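Local atomic coordinates of 3-keto-5-aminohexanoate cleavage protein (Archaeoglobus fulgidus, PDB entry 3LOT), a protein that probably cleaves 3-keto-5-aminohexanoate or a related beta-keto acid, as a zinc-binding enzyme of the beta-keto acid cleavage family. Residues Pro31-Val39 with Val67-Gln78; Pro195-His203 with Ile227-Gly238. All coordinates share one frame; numbering follows the deposited sequence.

Contact 1 (Pro31-Val39 with Val67-Gln78); sequences PDQIVEEAV and VFRYICREIKKQ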
# COMPACT_ATOMS: atom_id res chain seq x y z
N PRO D 31 -24.33 -23.74 28.61
CA PRO D 31 -23.74 -24.68 27.67
C PRO D 31 -24.72 -25.21 26.64
O PRO D 31 -24.36 -25.38 25.47
CB PRO D 31 -23.27 -25.82 28.57
CG PRO D 31 -22.85 -25.10 29.84
CD PRO D 31 -23.95 -24.05 30.00
N ASP D 32 -25.97 -25.44 27.05
CA ASP D 32 -26.95 -25.96 26.10
C ASP D 32 -27.31 -24.93 25.04
O ASP D 32 -27.56 -25.29 23.88
CB ASP D 32 -28.20 -26.46 26.82
CG ASP D 32 -27.99 -27.77 27.54
OD1 ASP D 32 -27.10 -28.60 27.16
OD2 ASP D 32 -28.73 -27.99 28.51
N GLN D 33 -27.35 -23.65 25.43
CA GLN D 33 -27.54 -22.59 24.44
C GLN D 33 -26.40 -22.51 23.43
O GLN D 33 -26.63 -22.37 22.25
CB GLN D 33 -27.66 -21.22 25.12
CG GLN D 33 -28.94 -21.02 25.83
CD GLN D 33 -28.93 -19.74 26.64
OE1 GLN D 33 -27.95 -19.00 26.64
NE2 GLN D 33 -30.04 -19.45 27.27
N ILE D 34 -25.17 -22.63 23.89
CA ILE D 34 -24.02 -22.65 22.99
C ILE D 34 -24.12 -23.84 22.02
O ILE D 34 -23.88 -23.69 20.82
CB ILE D 34 -22.66 -22.63 23.80
CG1 ILE D 34 -22.49 -21.33 24.56
CG2 ILE D 34 -21.45 -22.89 22.85
CD1 ILE D 34 -21.57 -21.48 25.84
N VAL D 35 -24.48 -25.02 22.54
CA VAL D 35 -24.61 -26.22 21.72
C VAL D 35 -25.67 -26.03 20.61
O VAL D 35 -25.39 -26.27 19.45
CB VAL D 35 -24.99 -27.44 22.58
CG1 VAL D 35 -25.33 -28.66 21.69
CG2 VAL D 35 -23.92 -27.79 23.56
N GLU D 36 -26.85 -25.56 20.98
CA GLU D 36 -27.95 -25.37 20.03
C GLU D 36 -27.62 -24.32 18.99
O GLU D 36 -27.90 -24.51 17.80
CB GLU D 36 -29.25 -25.01 20.76
CG GLU D 36 -29.88 -26.16 21.46
CD GLU D 36 -30.22 -27.31 20.48
OE1 GLU D 36 -30.95 -27.01 19.48
OE2 GLU D 36 -29.77 -28.50 20.73
N GLU D 37 -26.97 -23.23 19.40
CA GLU D 37 -26.57 -22.20 18.46
C GLU D 37 -25.47 -22.66 17.53
O GLU D 37 -25.48 -22.27 16.40
CB GLU D 37 -26.09 -20.97 19.20
CG GLU D 37 -27.20 -20.17 19.76
CD GLU D 37 -27.84 -19.28 18.68
OE1 GLU D 37 -27.29 -18.15 18.38
OE2 GLU D 37 -28.89 -19.74 18.15
N ALA D 38 -24.54 -23.51 18.00
CA ALA D 38 -23.51 -24.05 17.13
C ALA D 38 -24.15 -24.94 16.03
O ALA D 38 -23.77 -24.86 14.86
CB ALA D 38 -22.50 -24.84 17.93
N VAL D 39 -25.09 -25.81 16.43
CA VAL D 39 -25.76 -26.77 15.52
C VAL D 39 -26.61 -25.99 14.51
O VAL D 39 -26.58 -26.23 13.28
CB VAL D 39 -26.54 -27.85 16.31
CG1 VAL D 39 -27.27 -28.79 15.35
CG2 VAL D 39 -25.58 -28.64 17.22
N VAL D 67 -16.75 -28.18 31.09
CA VAL D 67 -17.80 -27.45 30.38
C VAL D 67 -17.53 -27.49 28.88
O VAL D 67 -18.42 -27.80 28.06
CB VAL D 67 -17.94 -25.98 30.92
CG1 VAL D 67 -19.03 -25.22 30.16
CG2 VAL D 67 -18.27 -26.00 32.47
N PHE D 68 -16.30 -27.20 28.50
CA PHE D 68 -15.89 -27.54 27.13
C PHE D 68 -16.23 -28.96 26.71
O PHE D 68 -16.72 -29.18 25.59
CB PHE D 68 -14.41 -27.34 26.93
CG PHE D 68 -14.04 -25.92 26.68
CD1 PHE D 68 -14.26 -25.36 25.42
CD2 PHE D 68 -13.47 -25.15 27.67
CE1 PHE D 68 -13.91 -24.06 25.15
CE2 PHE D 68 -13.10 -23.85 27.42
CZ PHE D 68 -13.33 -23.29 26.15
N ARG D 69 -15.94 -29.93 27.57
CA ARG D 69 -16.11 -31.33 27.17
C ARG D 69 -17.59 -31.58 26.88
O ARG D 69 -17.94 -32.20 25.86
CB ARG D 69 -15.57 -32.30 28.20
CG ARG D 69 -15.55 -33.74 27.65
CD ARG D 69 -15.08 -34.74 28.65
NE ARG D 69 -13.90 -34.32 29.39
CZ ARG D 69 -12.65 -34.43 28.96
NH1 ARG D 69 -12.37 -34.91 27.74
NH2 ARG D 69 -11.65 -34.04 29.76
N TYR D 70 -18.45 -31.07 27.76
CA TYR D 70 -19.88 -31.20 27.58
C TYR D 70 -20.36 -30.56 26.28
O TYR D 70 -21.06 -31.20 25.50
CB TYR D 70 -20.64 -30.64 28.79
CG TYR D 70 -22.13 -30.66 28.65
CD1 TYR D 70 -22.88 -31.79 29.03
CD2 TYR D 70 -22.79 -29.56 28.14
CE1 TYR D 70 -24.28 -31.79 28.89
CE2 TYR D 70 -24.14 -29.55 27.98
CZ TYR D 70 -24.89 -30.66 28.34
OH TYR D 70 -26.26 -30.60 28.18
N ILE D 71 -20.01 -29.29 26.07
CA ILE D 71 -20.44 -28.54 24.89
C ILE D 71 -20.00 -29.23 23.59
O ILE D 71 -20.80 -29.46 22.67
CB ILE D 71 -19.87 -27.11 24.89
CG1 ILE D 71 -20.45 -26.33 26.07
CG2 ILE D 71 -20.21 -26.39 23.60
CD1 ILE D 71 -19.88 -24.96 26.27
N CYS D 72 -18.74 -29.64 23.54
CA CYS D 72 -18.19 -30.23 22.30
C CYS D 72 -18.79 -31.59 22.03
O CYS D 72 -19.13 -31.90 20.89
CB CYS D 72 -16.67 -30.28 22.36
SG CYS D 72 -16.00 -28.63 22.40
N ARG D 73 -18.98 -32.39 23.08
CA ARG D 73 -19.55 -33.70 22.90
C ARG D 73 -20.99 -33.61 22.38
O ARG D 73 -21.39 -34.36 21.49
CB ARG D 73 -19.54 -34.49 24.21
CG ARG D 73 -20.15 -35.90 24.08
CD ARG D 73 -20.07 -36.71 25.40
NE ARG D 73 -20.58 -35.93 26.54
CZ ARG D 73 -19.87 -35.57 27.62
NH1 ARG D 73 -18.60 -35.93 27.79
NH2 ARG D 73 -20.47 -34.85 28.57
N GLU D 74 -21.75 -32.69 22.94
CA GLU D 74 -23.14 -32.51 22.55
C GLU D 74 -23.27 -31.95 21.15
O GLU D 74 -24.19 -32.34 20.43
CB GLU D 74 -23.87 -31.61 23.57
CG GLU D 74 -24.03 -32.26 24.95
CD GLU D 74 -25.14 -33.31 24.97
OE1 GLU D 74 -26.27 -32.98 24.59
OE2 GLU D 74 -24.89 -34.46 25.36
N ILE D 75 -22.39 -31.03 20.74
CA ILE D 75 -22.42 -30.55 19.34
C ILE D 75 -22.14 -31.76 18.41
O ILE D 75 -22.88 -32.01 17.41
CB ILE D 75 -21.41 -29.42 19.05
CG1 ILE D 75 -21.75 -28.15 19.83
CG2 ILE D 75 -21.42 -29.08 17.53
CD1 ILE D 75 -20.59 -27.14 19.91
N LYS D 76 -21.11 -32.52 18.75
CA LYS D 76 -20.69 -33.68 17.90
C LYS D 76 -21.80 -34.74 17.73
O LYS D 76 -21.92 -35.34 16.68
CB LYS D 76 -19.40 -34.29 18.45
CG LYS D 76 -18.84 -35.50 17.70
CD LYS D 76 -17.54 -35.90 18.37
CE LYS D 76 -17.04 -37.25 17.98
NZ LYS D 76 -17.98 -38.25 18.47
N LYS D 77 -22.61 -34.96 18.77
CA LYS D 77 -23.78 -35.82 18.65
C LYS D 77 -24.74 -35.40 17.56
O LYS D 77 -25.33 -36.25 16.91
CB LYS D 77 -24.58 -35.85 19.95
CG LYS D 77 -24.00 -36.77 20.99
CD LYS D 77 -24.88 -36.75 22.23
CE LYS D 77 -24.12 -37.29 23.42
NZ LYS D 77 -24.96 -37.23 24.63
N GLN D 78 -24.93 -34.10 17.40
CA GLN D 78 -25.90 -33.57 16.45
C GLN D 78 -25.31 -33.19 15.09
O GLN D 78 -26.04 -33.13 14.09
CB GLN D 78 -26.59 -32.35 17.03
CG GLN D 78 -27.36 -32.64 18.30
CD GLN D 78 -28.14 -31.45 18.71
OE1 GLN D 78 -28.83 -30.87 17.91
NE2 GLN D 78 -28.02 -31.05 19.97
O HOH W 1 -26.97 -29.65 24.72
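Val35 is the knob that joins the two helices: its side chain sits in a hole made by Ile71, Glu74, Ile75 and Gln78. The two methyls divide the work. Val35 CG1, anti to the backbone N (chi1 172°), lies 3.8 Å from Glu74 CB, while Val35 CG2 comes within 3.6 Å of Ile71 O. On the buried flank Ala38 CB meets Ile75 CD1 at 3.6 Å, and the CG2 methyls of Ile34 and Ile71 touch at 3.8 Å; behind this layer Ile71 and Ile75 rest on Ile51 of strand 48-54. The helix axes run in roughly the same direction, 34° apart.

The solvent flank is looser and polar. Tyr70 OH donates to Asp32 OD1, which lies at the ring edge, in its plane; the modelled separation of 2.4 Å is very short and its exact value doubtful. A water also donates to Asp32 OD1 and, weakly, to Glu74 OE1, bridging two carboxylates that are near but not in contact. Farther along, Gln78 NE2 reaches Glu36 OE2 at 3.2 Å in a nearly straight bond (172°), the oxygen lying in the amide plane. Glu74 itself is paired with Lys77 of its own helix. Branched aliphatic side chains thus set the helix spacing, while neutral donors, a phenol and an amide, meet the acids of helix 31-43 and probably ease the crowding of negative charge along the rim.

Contact 2 (Pro195-His203 with Ile227-Gly238); sequences PPLRLQFIH and IGRENYTWSLVG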
# COMPACT_ATOMS: atom_id res chain seq x y z
N PRO D 195 3.73 -26.02 8.25
CA PRO D 195 2.94 -25.50 7.15
C PRO D 195 2.05 -26.59 6.59
O PRO D 195 2.31 -27.73 6.82
CB PRO D 195 4.01 -25.15 6.12
CG PRO D 195 5.02 -26.15 6.32
CD PRO D 195 5.09 -26.34 7.83
N PRO D 196 0.99 -26.22 5.88
CA PRO D 196 0.51 -24.86 5.65
C PRO D 196 -0.16 -24.28 6.89
O PRO D 196 -0.93 -24.94 7.57
CB PRO D 196 -0.55 -25.03 4.55
CG PRO D 196 -0.89 -26.45 4.56
CD PRO D 196 0.21 -27.22 5.14
N LEU D 197 0.17 -23.04 7.18
CA LEU D 197 -0.35 -22.39 8.34
C LEU D 197 -1.79 -21.95 8.08
O LEU D 197 -2.19 -21.73 6.94
CB LEU D 197 0.50 -21.17 8.69
CG LEU D 197 2.03 -21.37 8.77
CD1 LEU D 197 2.65 -20.04 9.11
CD2 LEU D 197 2.44 -22.43 9.77
N ARG D 198 -2.55 -21.85 9.15
CA ARG D 198 -3.88 -21.26 9.12
C ARG D 198 -3.86 -20.01 9.96
O ARG D 198 -3.70 -20.09 11.16
CB ARG D 198 -4.89 -22.27 9.67
CG ARG D 198 -6.34 -21.76 9.70
CD ARG D 198 -6.83 -21.30 8.38
NE ARG D 198 -8.28 -21.07 8.42
CZ ARG D 198 -9.03 -20.72 7.38
NH1 ARG D 198 -8.50 -20.58 6.19
NH2 ARG D 198 -10.35 -20.52 7.52
N LEU D 199 -4.07 -18.86 9.33
CA LEU D 199 -4.07 -17.56 10.03
C LEU D 199 -5.47 -16.96 10.07
O LEU D 199 -6.25 -17.08 9.14
CB LEU D 199 -3.15 -16.51 9.33
CG LEU D 199 -1.69 -16.73 8.91
CD1 LEU D 199 -0.84 -15.42 8.98
CD2 LEU D 199 -1.02 -17.80 9.68
N GLN D 200 -5.75 -16.24 11.13
CA GLN D 200 -6.94 -15.46 11.17
C GLN D 200 -6.59 -14.02 11.55
O GLN D 200 -5.88 -13.76 12.52
CB GLN D 200 -7.88 -16.08 12.16
CG GLN D 200 -9.21 -15.36 12.33
CD GLN D 200 -10.30 -16.36 12.45
OE1 GLN D 200 -11.14 -16.48 11.58
NE2 GLN D 200 -10.26 -17.16 13.52
N PHE D 201 -7.05 -13.11 10.74
CA PHE D 201 -6.74 -11.71 10.91
C PHE D 201 -7.93 -11.11 11.66
O PHE D 201 -9.06 -11.29 11.21
CB PHE D 201 -6.60 -11.05 9.56
CG PHE D 201 -5.52 -11.63 8.67
CD1 PHE D 201 -4.34 -12.10 9.19
CD2 PHE D 201 -5.67 -11.62 7.29
CE1 PHE D 201 -3.34 -12.57 8.34
CE2 PHE D 201 -4.67 -12.10 6.46
CZ PHE D 201 -3.52 -12.58 6.99
N ILE D 202 -7.68 -10.48 12.82
CA ILE D 202 -8.75 -9.95 13.68
C ILE D 202 -8.64 -8.42 13.76
O ILE D 202 -7.64 -7.86 14.22
CB ILE D 202 -8.74 -10.56 15.07
CG1 ILE D 202 -8.76 -12.12 14.95
CG2 ILE D 202 -9.94 -10.06 15.90
CD1 ILE D 202 -9.12 -12.89 16.25
N HIS D 203 -9.69 -7.76 13.31
CA HIS D 203 -9.67 -6.30 13.11
C HIS D 203 -10.65 -5.63 14.04
O HIS D 203 -11.82 -6.02 14.10
CB HIS D 203 -9.99 -5.99 11.63
CG HIS D 203 -8.86 -6.33 10.70
ND1 HIS D 203 -7.96 -5.39 10.23
CD2 HIS D 203 -8.46 -7.52 10.18
CE1 HIS D 203 -7.08 -5.98 9.45
NE2 HIS D 203 -7.34 -7.28 9.42
N ILE D 227 5.66 -15.07 4.76
CA ILE D 227 5.32 -16.50 4.93
C ILE D 227 5.31 -17.21 3.59
O ILE D 227 5.91 -18.28 3.45
CB ILE D 227 3.98 -16.67 5.71
CG1 ILE D 227 4.20 -16.20 7.17
CG2 ILE D 227 3.45 -18.10 5.59
CD1 ILE D 227 2.92 -15.83 7.92
N GLY D 228 4.77 -16.52 2.59
CA GLY D 228 4.65 -17.00 1.23
C GLY D 228 3.24 -17.48 1.00
O GLY D 228 2.73 -18.29 1.79
N ARG D 229 2.65 -17.02 -0.08
CA ARG D 229 1.27 -17.36 -0.43
C ARG D 229 1.00 -18.87 -0.40
O ARG D 229 -0.05 -19.31 0.09
CB ARG D 229 0.97 -16.86 -1.83
CG ARG D 229 0.94 -15.35 -2.01
CD ARG D 229 0.88 -15.02 -3.52
NE ARG D 229 0.40 -13.66 -3.82
CZ ARG D 229 1.13 -12.53 -3.76
NH1 ARG D 229 2.41 -12.55 -3.35
NH2 ARG D 229 0.58 -11.35 -4.10
N GLU D 230 1.95 -19.65 -0.90
CA GLU D 230 1.76 -21.09 -1.04
C GLU D 230 1.81 -21.76 0.35
O GLU D 230 1.39 -22.90 0.48
CB GLU D 230 2.77 -21.69 -2.05
N ASN D 231 2.22 -21.02 1.40
CA ASN D 231 2.44 -21.62 2.71
C ASN D 231 1.32 -21.37 3.74
O ASN D 231 1.42 -21.86 4.85
CB ASN D 231 3.79 -21.18 3.28
CG ASN D 231 4.97 -21.70 2.48
OD1 ASN D 231 5.99 -21.01 2.32
ND2 ASN D 231 4.84 -22.89 1.98
N TYR D 232 0.26 -20.63 3.40
CA TYR D 232 -0.82 -20.40 4.38
C TYR D 232 -2.19 -20.22 3.75
O TYR D 232 -2.28 -19.96 2.56
CB TYR D 232 -0.53 -19.21 5.30
CG TYR D 232 -0.82 -17.86 4.68
CD1 TYR D 232 0.01 -17.32 3.69
CD2 TYR D 232 -1.89 -17.10 5.11
CE1 TYR D 232 -0.25 -16.09 3.14
CE2 TYR D 232 -2.16 -15.84 4.55
CZ TYR D 232 -1.34 -15.34 3.56
OH TYR D 232 -1.59 -14.12 2.98
N THR D 233 -3.23 -20.42 4.55
CA THR D 233 -4.58 -19.95 4.23
C THR D 233 -5.04 -19.01 5.36
O THR D 233 -4.46 -19.01 6.46
CB THR D 233 -5.60 -21.10 4.01
OG1 THR D 233 -5.93 -21.72 5.26
CG2 THR D 233 -5.05 -22.14 3.03
N TRP D 234 -6.04 -18.20 5.09
CA TRP D 234 -6.46 -17.18 6.06
C TRP D 234 -7.95 -16.93 6.08
O TRP D 234 -8.66 -17.12 5.10
CB TRP D 234 -5.72 -15.86 5.81
CG TRP D 234 -6.02 -15.22 4.47
CD1 TRP D 234 -5.51 -15.59 3.26
CD2 TRP D 234 -6.86 -14.10 4.23
NE1 TRP D 234 -6.02 -14.77 2.27
CE2 TRP D 234 -6.83 -13.84 2.84
CE3 TRP D 234 -7.64 -13.30 5.04
CZ2 TRP D 234 -7.59 -12.82 2.26
CZ3 TRP D 234 -8.32 -12.25 4.48
CH2 TRP D 234 -8.31 -12.04 3.08
N SER D 235 -8.39 -16.50 7.26
CA SER D 235 -9.74 -16.05 7.53
C SER D 235 -9.63 -14.69 8.15
O SER D 235 -8.55 -14.24 8.57
CB SER D 235 -10.42 -17.04 8.51
OG SER D 235 -11.78 -16.70 8.78
N LEU D 236 -10.75 -14.01 8.26
CA LEU D 236 -10.81 -12.68 8.85
C LEU D 236 -12.05 -12.48 9.71
O LEU D 236 -13.11 -13.10 9.43
CB LEU D 236 -10.79 -11.65 7.74
CG LEU D 236 -10.98 -10.16 8.09
CD1 LEU D 236 -10.20 -9.27 7.11
CD2 LEU D 236 -12.46 -9.81 8.16
N VAL D 237 -11.88 -11.68 10.76
CA VAL D 237 -12.90 -11.17 11.68
C VAL D 237 -12.92 -9.65 11.62
O VAL D 237 -11.89 -8.99 11.86
CB VAL D 237 -12.58 -11.51 13.14
CG1 VAL D 237 -13.65 -10.88 14.08
CG2 VAL D 237 -12.49 -13.03 13.34
N GLY D 238 -14.07 -9.08 11.28
CA GLY D 238 -14.35 -7.67 11.53
C GLY D 238 -15.20 -7.51 12.79
O GLY D 238 -16.26 -8.10 12.88
O HOH W 2 -4.23 -23.66 6.28
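Arg198 slants across Thr233 toward Ser235 of the neighbouring strand. From CB its chain leaves with CG anti to the backbone N and then bends at chi2 (56°), which brings Arg198 CD within 3.3 Å of Thr233 OG1. NE and CZ pass the same hydroxyl, CZ also nearing Ser235 CB. At the tip, Arg198 NH1 donates to Thr233 OG1 at 3.0 Å, the oxygen lying 17° out of the guanidinium plane, while Arg198 NH2 packs against Ser235 CB at 3.6 Å, on one face of the group. NH1 also forms a salt bridge with Asp256 of strand 256-259. With an alanine here Asp256 would probably lose its charged mate and the Thr233 hydroxyl is likely to turn more freely. A water joins Thr233 OG1 to Leu197 O.

Farther along the same face, Ser235 OG donates to Gln200 OE1 at 2.9 Å, and Gln200 NE2 is hydrogen-bonded to Glu174. The other face is mostly aromatic and aliphatic. Phe201 CD2 meets Trp234 CE3 at 3.4 Å, the ring planes 30° apart but slid so that they barely overlap; Leu199 CG lies 3.8 Å from Tyr232 CD2, and His203 CD2 is 3.9 Å from Leu236 CD1. Tyr232 OH bonds Asp224, and His203 ND1 bonds Gly210 O. Backbone bonds from Leu197 N to Asn231 O through to His203 N to Val237 O pair the strands in parallel. Helix 213-226 links them and covers the aromatic face. This is a beta-alpha-beta crossover of the TIM barrel, its Arg198, Gln200 and Ile202 face turned to the interior that holds the zinc site.

Contact 2 is a buried part of the barrel wall, whereas contact 1 belongs to the outer helical layer and is only partly buried. Their centres lie about 27 Å apart on opposite sides of the chain's centre, and they share no helix or strand. Contact 1 pairs two helices chiefly by side chains, with no backbone-to-backbone hydrogen bonds between them; contact 2 pairs two strands, chiefly through backbone bonds. In contact 1 the polar flank looks to solvent; in contact 2 a mixed face that includes the polar groups looks into the barrel. Contact 2 lies closer to the zinc, Ile202 about 7 Å from it against about 11 Å for Ile34 (side chain to ion).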